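Local coordinates for LpxE (Aquifex aeolicus, PDB 6EBU), which is a membrane protein of the PAP2 family that probably removes the 1-phosphate group from lipid A by hydrolysis, at residues 157-160 / 161-165. The protein carries 1 engineered substitution. Sequence-based numbering, arbitrary orientation.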
ATOM      1  N   GLY A 157      -4.065  -5.471   1.400  1.00 38.41           N
ATOM      2  CA  GLY A 157      -3.973  -4.307   0.532  1.00 31.92           C
ATOM      3  C   GLY A 157      -3.254  -4.614  -0.767  1.00 35.25           C
ATOM      4  O   GLY A 157      -3.723  -4.258  -1.851  1.00 34.56           O
ATOM      5  N   ALA A 158      -2.106  -5.292  -0.674  1.00 39.08           N
ATOM      6  CA  ALA A 158      -1.413  -5.736  -1.881  1.00 37.31           C
ATOM      7  C   ALA A 158      -2.300  -6.652  -2.714  1.00 39.81           C
ATOM      8  O   ALA A 158      -2.339  -6.541  -3.945  1.00 40.16           O
ATOM      9  CB  ALA A 158      -0.112  -6.445  -1.511  1.00 36.02           C
ATOM     10  N   LEU A 159      -3.023  -7.561  -2.056  1.00 36.69           N
ATOM     11  CA  LEU A 159      -3.925  -8.458  -2.770  1.00 37.34           C
ATOM     12  C   LEU A 159      -4.992  -7.674  -3.525  1.00 37.42           C
ATOM     13  O   LEU A 159      -5.270  -7.952  -4.697  1.00 40.92           O
ATOM     14  CB  LEU A 159      -4.568  -9.434  -1.783  1.00 50.95           C
ATOM     15  CG  LEU A 159      -4.968 -10.806  -2.321  1.00 54.80           C
ATOM     16  CD1 LEU A 159      -3.767 -11.738  -2.328  1.00 62.33           C
ATOM     17  CD2 LEU A 159      -6.107 -11.387  -1.497  1.00 64.25           C
ATOM     18  N   ILE A 160      -5.594  -6.681  -2.866  1.00 34.77           N
ATOM     19  CA  ILE A 160      -6.612  -5.857  -3.515  1.00 41.55           C
ATOM     20  C   ILE A 160      -6.027  -5.143  -4.726  1.00 37.55           C
ATOM     21  O   ILE A 160      -6.628  -5.115  -5.806  1.00 39.73           O
ATOM     22  CB  ILE A 160      -7.214  -4.858  -2.509  1.00 47.67           C
ATOM     23  CG1 ILE A 160      -7.969  -5.601  -1.405  1.00 36.45           C
ATOM     24  CG2 ILE A 160      -8.126  -3.866  -3.216  1.00 50.06           C
ATOM     25  CD1 ILE A 160      -8.395  -4.711  -0.263  1.00 48.81           C
ATOM     26  N   GLY A 161      -4.835  -4.564  -4.567  1.00 40.03           N
ATOM     27  CA  GLY A 161      -4.224  -3.837  -5.668  1.00 34.77           C
ATOM     28  C   GLY A 161      -3.929  -4.715  -6.869  1.00 38.59           C
ATOM     29  O   GLY A 161      -4.198  -4.333  -8.010  1.00 39.38           O
ATOM     30  N   ILE A 162      -3.372  -5.902  -6.630  1.00 34.74           N
ATOM     31  CA  ILE A 162      -3.063  -6.808  -7.735  1.00 41.11           C
ATOM     32  C   ILE A 162      -4.342  -7.253  -8.436  1.00 36.95           C
ATOM     33  O   ILE A 162      -4.420  -7.260  -9.670  1.00 35.61           O
ATOM     34  CB  ILE A 162      -2.247  -8.010  -7.226  1.00 39.99           C
ATOM     35  CG1 ILE A 162      -0.923  -7.530  -6.627  1.00 40.50           C
ATOM     36  CG2 ILE A 162      -1.998  -8.995  -8.357  1.00 36.89           C
ATOM     37  CD1 ILE A 162      -0.189  -8.591  -5.831  1.00 43.39           C
ATOM     38  N   ILE A 163      -5.367  -7.613  -7.662  1.00 40.35           N
ATOM     39  CA  ILE A 163      -6.611  -8.103  -8.250  1.00 36.86           C
ATOM     40  C   ILE A 163      -7.292  -7.007  -9.061  1.00 41.51           C
ATOM     41  O   ILE A 163      -7.690  -7.222 -10.212  1.00 41.30           O
ATOM     42  CB  ILE A 163      -7.537  -8.655  -7.152  1.00 53.15           C
ATOM     43  CG1 ILE A 163      -6.945  -9.938  -6.564  1.00 47.34           C
ATOM     44  CG2 ILE A 163      -8.932  -8.917  -7.701  1.00 44.55           C
ATOM     45  CD1 ILE A 163      -7.760 -10.524  -5.431  1.00 62.91           C
ATOM     46  N   CYS A 164      -7.424  -5.811  -8.481  1.00 43.66           N
ATOM     47  CA  CYS A 164      -8.094  -4.721  -9.185  1.00 35.71           C
ATOM     48  C   CYS A 164      -7.323  -4.290 -10.425  1.00 42.40           C
ATOM     49  O   CYS A 164      -7.929  -3.873 -11.419  1.00 42.09           O
ATOM     50  CB  CYS A 164      -8.296  -3.538  -8.244  1.00 34.59           C
ATOM     51  SG  CYS A 164      -9.455  -3.874  -6.906  1.00 55.74           S
ATOM     52  N   GLY A 165      -5.994  -4.381 -10.390  1.00 44.74           N
ATOM     53  CA  GLY A 165      -5.218  -4.086 -11.582  1.00 35.06           C
ATOM     54  C   GLY A 165      -5.433  -5.112 -12.679  1.00 44.65           C
ATOM     55  O   GLY A 165      -5.596  -4.758 -13.850  1.00 41.84           O
TER
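Four successive i to i+4 backbone bonds tie 157-160 to 161-165 as two turns of one regular alpha-helix, from G161 N to G157 O (3.0 Å) through to C164 N to I160 O (2.9 Å), and a fifth, G165 N to G161 O, carries the ladder on. On one flank L159 and I163 run side by side in the same direction, one turn apart, and L159 CG meets I163 CD1 at 4.2 Å. I163 turns CG1 beside its own backbone N (chi1 -69°), which brings that methylene to 3.2 Å from L159 O. I162 does likewise with the carbonyl four residues back, its CG1 lying 3.2 Å from A158 O. I160 and C164 pair through a different branch: CG2 of I160, set anti to its backbone N, reaches C164 SG at 3.9 Å, while the same sulfur sits 3.3 Å from I160 O. These faces have different neighbours. A158 and I162 pack on F114 of helix 108-121, with T110 beside A158 and T118 beside I162, and A158 also touches a bound octyl glucoside; on helix 61-82, I160 lies against E71, L74 and L78, and C164 against L70. Within these two turns the carbonyls of 157-161 and the amides of 161-165 are paired with each other and aliphatic groups lie against the carbonyl oxygens, chemistry consistent with mostly apolar packing between helices, while the exposed L159-I163 flank could face lipid in this predicted transmembrane helix.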